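Local coordinates for protein angiogenin-1 (Salmo salar, PDB 7BFK) that probably cleaves RNA as a secreted endonuclease of the pancreatic ribonuclease family, at residues R38-K43 with P90-K95; L11-D16 with P112-G117. All coordinates share one frame; numbering follows the deposited sequence.

Interaction 1: residues R38-K43 with P90-K95; sequences RKCKLK and PNCTYK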
loop_
_atom_site.group_PDB
_atom_site.type_symbol
_atom_site.label_atom_id
_atom_site.label_comp_id
_atom_site.label_asym_id
_atom_site.label_seq_id
_atom_site.Cartn_x
_atom_site.Cartn_y
_atom_site.Cartn_z
ATOM N N ARG A 38 -7.694 -17.191 0.718
ATOM C CA ARG A 38 -8.395 -16.015 0.147
ATOM C C ARG A 38 -9.106 -15.255 1.269
ATOM O O ARG A 38 -10.190 -14.706 1.018
ATOM C CB ARG A 38 -9.352 -16.457 -0.963
ATOM C CG ARG A 38 -8.626 -16.940 -2.209
ATOM C CD ARG A 38 -9.533 -17.075 -3.413
ATOM N NE ARG A 38 -8.757 -17.300 -4.621
ATOM C CZ ARG A 38 -8.438 -18.493 -5.095
ATOM N NH1 ARG A 38 -8.835 -19.583 -4.463
ATOM N NH2 ARG A 38 -7.724 -18.593 -6.199
ATOM N N LYS A 39 -8.510 -15.261 2.463
ATOM C CA LYS A 39 -8.992 -14.495 3.636
ATOM C C LYS A 39 -9.106 -13.031 3.207
ATOM O O LYS A 39 -8.270 -12.588 2.395
ATOM C CB LYS A 39 -8.034 -14.644 4.825
ATOM C CG LYS A 39 -8.001 -16.028 5.467
ATOM C CD LYS A 39 -7.149 -16.102 6.727
ATOM C CE LYS A 39 -7.098 -17.495 7.322
ATOM N NZ LYS A 39 -6.259 -17.550 8.543
ATOM N N CYS A 40 -10.123 -12.331 3.685
ATOM C CA CYS A 40 -10.346 -10.898 3.388
ATOM C C CYS A 40 -9.248 -10.106 4.100
ATOM O O CYS A 40 -9.199 -10.181 5.336
ATOM C CB CYS A 40 -11.705 -10.431 3.881
ATOM S SG CYS A 40 -13.096 -11.404 3.243
ATOM N N LYS A 41 -8.359 -9.447 3.369
ATOM C CA LYS A 41 -7.344 -8.576 4.016
ATOM C C LYS A 41 -8.143 -7.481 4.743
ATOM O O LYS A 41 -9.117 -6.978 4.158
ATOM C CB LYS A 41 -6.328 -8.069 2.989
ATOM C CG LYS A 41 -5.087 -7.453 3.611
ATOM C CD LYS A 41 -4.086 -6.935 2.613
ATOM C CE LYS A 41 -2.867 -6.368 3.289
ATOM N NZ LYS A 41 -2.009 -5.660 2.328
ATOM N N LEU A 42 -7.813 -7.173 5.996
ATOM C CA LEU A 42 -8.647 -6.267 6.846
ATOM C C LEU A 42 -8.496 -4.813 6.407
ATOM O O LEU A 42 -9.394 -4.020 6.724
ATOM C CB LEU A 42 -8.288 -6.456 8.322
ATOM C CG LEU A 42 -8.652 -7.836 8.875
ATOM C CD1 LEU A 42 -8.140 -8.046 10.276
ATOM C CD2 LEU A 42 -10.160 -8.066 8.802
ATOM N N LYS A 43 -7.385 -4.469 5.754
ATOM C CA LYS A 43 -7.152 -3.103 5.261
ATOM C C LYS A 43 -6.056 -3.113 4.209
ATOM O O LYS A 43 -5.139 -3.960 4.292
ATOM C CB LYS A 43 -6.726 -2.197 6.421
ATOM C CG LYS A 43 -6.535 -0.737 6.074
ATOM C CD LYS A 43 -6.367 0.137 7.319
ATOM C CE LYS A 43 -5.197 -0.288 8.181
ATOM N NZ LYS A 43 -3.906 0.155 7.603
ATOM N N PRO A 90 -15.675 -15.133 -1.758
ATOM C CA PRO A 90 -16.076 -13.807 -2.214
ATOM C C PRO A 90 -17.084 -13.067 -1.327
ATOM O O PRO A 90 -17.881 -12.326 -1.869
ATOM C CB PRO A 90 -16.756 -14.215 -3.527
ATOM C CG PRO A 90 -17.534 -15.470 -3.140
ATOM C CD PRO A 90 -16.668 -16.164 -2.104
ATOM N N ASN A 91 -17.013 -13.248 -0.004
ATOM C CA ASN A 91 -17.985 -12.663 0.955
ATOM C C ASN A 91 -17.375 -11.441 1.661
ATOM O O ASN A 91 -17.938 -11.017 2.702
ATOM C CB ASN A 91 -18.425 -13.713 1.971
ATOM C CG ASN A 91 -18.929 -14.977 1.309
ATOM O OD1 ASN A 91 -19.507 -14.930 0.225
ATOM N ND2 ASN A 91 -18.706 -16.111 1.950
ATOM N N CYS A 92 -16.271 -10.912 1.132
ATOM C CA CYS A 92 -15.553 -9.727 1.672
ATOM C C CYS A 92 -16.339 -8.462 1.333
ATOM O O CYS A 92 -16.745 -8.308 0.175
ATOM C CB CYS A 92 -14.159 -9.569 1.071
ATOM S SG CYS A 92 -13.073 -11.005 1.259
ATOM N N THR A 93 -16.540 -7.590 2.309
ATOM C CA THR A 93 -17.159 -6.255 2.120
ATOM C C THR A 93 -16.164 -5.188 2.604
ATOM O O THR A 93 -15.536 -5.396 3.690
ATOM C CB THR A 93 -18.515 -6.172 2.825
ATOM O OG1 THR A 93 -19.052 -4.869 2.597
ATOM C CG2 THR A 93 -18.423 -6.432 4.305
ATOM N N TYR A 94 -16.016 -4.104 1.837
ATOM C CA TYR A 94 -15.069 -2.996 2.105
ATOM C C TYR A 94 -15.767 -1.643 2.024
ATOM O O TYR A 94 -16.745 -1.478 1.309
ATOM C CB TYR A 94 -13.887 -3.040 1.130
ATOM C CG TYR A 94 -12.980 -4.224 1.349
ATOM C CD1 TYR A 94 -11.997 -4.196 2.326
ATOM C CD2 TYR A 94 -13.122 -5.379 0.611
ATOM C CE1 TYR A 94 -11.188 -5.291 2.570
ATOM C CE2 TYR A 94 -12.314 -6.476 0.831
ATOM C CZ TYR A 94 -11.334 -6.431 1.807
ATOM O OH TYR A 94 -10.537 -7.517 2.033
ATOM N N LYS A 95 -15.244 -0.704 2.789
ATOM C CA LYS A 95 -15.620 0.717 2.771
ATOM C C LYS A 95 -14.354 1.450 2.328
ATOM O O LYS A 95 -13.271 1.085 2.826
ATOM C CB LYS A 95 -16.156 1.111 4.154
ATOM C CG LYS A 95 -16.113 2.594 4.501
ATOM C CD LYS A 95 -16.400 2.851 5.975
ATOM C CE LYS A 95 -15.430 2.139 6.900
ATOM N NZ LYS A 95 -15.946 2.069 8.288
#

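Interaction 2: residues L11-D16 with P112-G117; sequences LKQHVD and PVHYDG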
loop_
_atom_site.group_PDB
_atom_site.type_symbol
_atom_site.label_atom_id
_atom_site.label_comp_id
_atom_site.label_asym_id
_atom_site.label_seq_id
_atom_site.Cartn_x
_atom_site.Cartn_y
_atom_site.Cartn_z
ATOM N N LEU A 11 4.633 -1.974 -5.535
ATOM C CA LEU A 11 3.876 -1.132 -6.488
ATOM C C LEU A 11 2.512 -1.759 -6.763
ATOM O O LEU A 11 1.516 -1.019 -6.732
ATOM C CB LEU A 11 4.686 -0.973 -7.771
ATOM C CG LEU A 11 5.990 -0.211 -7.630
ATOM C CD1 LEU A 11 6.702 -0.144 -8.980
ATOM C CD2 LEU A 11 5.737 1.206 -7.094
ATOM N N LYS A 12 2.455 -3.065 -7.031
ATOM C CA LYS A 12 1.187 -3.775 -7.342
ATOM C C LYS A 12 0.227 -3.662 -6.151
ATOM O O LYS A 12 -0.938 -3.388 -6.354
ATOM C CB LYS A 12 1.430 -5.260 -7.634
ATOM C CG LYS A 12 2.055 -5.599 -8.986
ATOM C CD LYS A 12 2.515 -7.066 -9.035
ATOM C CE LYS A 12 3.461 -7.410 -10.169
ATOM N NZ LYS A 12 2.742 -7.731 -11.424
ATOM N N GLN A 13 0.728 -3.857 -4.938
ATOM C CA GLN A 13 -0.101 -3.819 -3.706
ATOM C C GLN A 13 -0.476 -2.382 -3.273
ATOM O O GLN A 13 -1.582 -2.228 -2.741
ATOM C CB GLN A 13 0.682 -4.471 -2.581
ATOM C CG GLN A 13 -0.092 -4.591 -1.290
ATOM C CD GLN A 13 0.493 -5.695 -0.451
ATOM O OE1 GLN A 13 1.056 -5.466 0.611
ATOM N NE2 GLN A 13 0.416 -6.906 -0.975
ATOM N N HIS A 14 0.379 -1.371 -3.488
ATOM C CA HIS A 14 0.188 -0.045 -2.839
ATOM C C HIS A 14 0.301 1.177 -3.748
ATOM O O HIS A 14 0.157 2.269 -3.191
ATOM C CB HIS A 14 1.214 0.129 -1.710
ATOM C CG HIS A 14 1.043 -0.840 -0.596
ATOM N ND1 HIS A 14 -0.059 -0.820 0.225
ATOM C CD2 HIS A 14 1.835 -1.824 -0.132
ATOM C CE1 HIS A 14 0.035 -1.793 1.098
ATOM N NE2 HIS A 14 1.185 -2.413 0.909
ATOM N N VAL A 15 0.580 1.072 -5.049
ATOM C CA VAL A 15 0.742 2.315 -5.860
ATOM C C VAL A 15 -0.231 2.286 -7.058
ATOM O O VAL A 15 -0.047 1.428 -7.945
ATOM C CB VAL A 15 2.212 2.521 -6.274
ATOM C CG1 VAL A 15 2.412 3.772 -7.100
ATOM C CG2 VAL A 15 3.145 2.532 -5.062
ATOM N N ASP A 16 -1.221 3.194 -7.079
ATOM C CA ASP A 16 -2.229 3.312 -8.175
ATOM C C ASP A 16 -2.733 4.758 -8.288
ATOM O O ASP A 16 -3.645 5.165 -7.520
ATOM C CB ASP A 16 -3.377 2.315 -8.002
ATOM C CG ASP A 16 -4.426 2.400 -9.104
ATOM O OD1 ASP A 16 -4.179 3.104 -10.104
ATOM O OD2 ASP A 16 -5.473 1.780 -8.940
ATOM N N PRO A 112 11.394 0.696 -2.017
ATOM C CA PRO A 112 10.261 0.445 -1.142
ATOM C C PRO A 112 9.941 -1.053 -1.216
ATOM O O PRO A 112 9.999 -1.603 -2.313
ATOM C CB PRO A 112 9.122 1.273 -1.753
ATOM C CG PRO A 112 9.836 2.379 -2.497
ATOM C CD PRO A 112 11.123 1.752 -3.006
ATOM N N VAL A 113 9.624 -1.672 -0.080
ATOM C CA VAL A 113 9.292 -3.126 0.008
ATOM C C VAL A 113 8.201 -3.353 1.042
ATOM O O VAL A 113 8.066 -2.544 1.961
ATOM C CB VAL A 113 10.549 -3.962 0.352
ATOM C CG1 VAL A 113 11.524 -3.979 -0.796
ATOM C CG2 VAL A 113 11.233 -3.462 1.614
ATOM N N HIS A 114 7.476 -4.467 0.898
ATOM C CA HIS A 114 6.469 -4.979 1.866
ATOM C C HIS A 114 6.735 -6.482 2.018
ATOM O O HIS A 114 6.811 -7.181 0.990
ATOM C CB HIS A 114 5.034 -4.656 1.419
ATOM C CG HIS A 114 4.565 -5.515 0.291
ATOM N ND1 HIS A 114 3.904 -6.710 0.503
ATOM C CD2 HIS A 114 4.688 -5.386 -1.048
ATOM C CE1 HIS A 114 3.625 -7.268 -0.659
ATOM N NE2 HIS A 114 4.094 -6.478 -1.623
ATOM N N TYR A 115 6.926 -6.954 3.244
ATOM C CA TYR A 115 7.255 -8.369 3.541
ATOM C C TYR A 115 5.983 -9.146 3.900
ATOM O O TYR A 115 5.435 -8.925 4.998
ATOM C CB TYR A 115 8.307 -8.437 4.647
ATOM C CG TYR A 115 9.645 -7.845 4.278
ATOM C CD1 TYR A 115 10.357 -8.328 3.191
ATOM C CD2 TYR A 115 10.227 -6.841 5.038
ATOM C CE1 TYR A 115 11.597 -7.812 2.849
ATOM C CE2 TYR A 115 11.469 -6.314 4.710
ATOM C CZ TYR A 115 12.158 -6.806 3.613
ATOM O OH TYR A 115 13.380 -6.305 3.269
ATOM N N ASP A 116 5.535 -10.013 2.982
ATOM C CA ASP A 116 4.377 -10.940 3.143
ATOM C C ASP A 116 3.063 -10.266 2.737
ATOM O O ASP A 116 2.028 -10.968 2.725
ATOM C CB ASP A 116 4.279 -11.480 4.574
ATOM C CG ASP A 116 5.194 -12.661 4.843
ATOM O OD1 ASP A 116 5.463 -13.420 3.885
ATOM O OD2 ASP A 116 5.634 -12.812 6.004
ATOM N N GLY A 117 3.085 -8.969 2.427
ATOM C CA GLY A 117 1.871 -8.213 2.064
ATOM C C GLY A 117 0.693 -8.580 2.963
ATOM O O GLY A 117 -0.466 -8.445 2.506
#

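Interaction 1: residues R38-K43 with P90-K95
C40 and C92 are joined covalently, SG to SG at 2.0 Å, and this disulfide is the tightest point between the loop that leads into strand 43-47 and the residue just before strand 93-108. Its chi3 of -91° gives a left-handed bridge near the relaxed right angle. In both cysteines SG stands anti to the carbonyl carbon (chi1 -55° and -56°); the CA atoms of C40 and C92 are 5.6 Å apart. Two residues on, the Y94 ring reaches across with its phenol end foremost. Y94 OH donates to K41 O over a short 2.6 Å, meeting a lone pair in the carbonyl plane, and K41 O lies in the plane of the ring at its edge, 3.1 Å from Y94 CE1. The CB of C40 packs against the same hydroxyl, 3.6 Å from Y94 OH. K41 N is also close to that oxygen, but its N-H is spent on the OD1 of N32, whose ND2 bonds in turn to Y94 OH; the amide from helix 24-32 thus holds both sides of the joint. The opposite end is looser: R38, K39 and N91 lie toward solvent and make no close contact across the segments, although R38 and C40 make backbone bonds to H89 and E87. The K41 side chain leaves in another direction, its NZ bonded to N44 OD1 and V119 O. K41, in the family's CKxxNTF signature, probably corresponds to the active-site lysine of pancreatic ribonucleases, so the contact is consistent with a second shell that fixes its backbone. A covalent link and a short phenol bond to the carbonyl of K41, side by side, are likely to hold the backbone at K41 firmly against strand 93-108.

Interaction 2: residues L11-D16 with P112-G117
Q13 and G117 bring the backbones closest, their CA atoms 7.5 Å apart where the last turn of helix 5-14 faces the loop that follows strand 111-113. This is the cleft of the pancreatic ribonuclease fold, and H14 and H114 probably correspond to the two active-site histidines of the family. The rings meet edge-to-face, the edge of H14 toward the face of H114, with centroids 5.9 Å apart and planes at 84°. H14 is held from behind by its ND1, bonded to T45 O. Q13, its CG anti to the backbone N (chi1 -176°) and its chain extended, lays CG over one face of the H14 ring and carries its amide on to H114. There OE1 stands 3.1 Å above the ring plane, offset to the rim, and Q13 NE2 is 3.2 Å from H114 CE1; amide and ring planes differ by 46°. Its position near ND1 makes a poor angle for a hydrogen bond, so the amide meets the imidazole obliquely over its face. H9, also of helix 5-14, packs edge-to-face with H114. With an alanine in place of H114, the Q13 amide would probably lose the surface it rests on and be freer to turn, and the H14 edge would lose its aromatic partner. G117 has a glycine-favouring positive phi, and a side chain would run into Q13 NE2; its CA sits 3.2 Å from Q13 OE1.

How the interactions relate
From the N terminus, helix 5-14 supplies the first half of interaction 2, which stays open while the chain runs on through helix 24-32 to the loop 38-43. That loop begins interaction 1, closed at 90-95 after 46 intervening residues. Strand 93-108 then leads back to its antiparallel neighbour 111-113, and residues 112-117 close the wider loop of interaction 2, so the first contact is enclosed by the second. Interaction 1 fastens a connecting loop to the sheet; interaction 2 sets the end of the N-terminal helix against the loop that leaves strand 111-113. Their centres lie 18 Å apart, yet the K41 side chain spans them, its NZ bonding weakly to G117 O and approaching Q13 OE1.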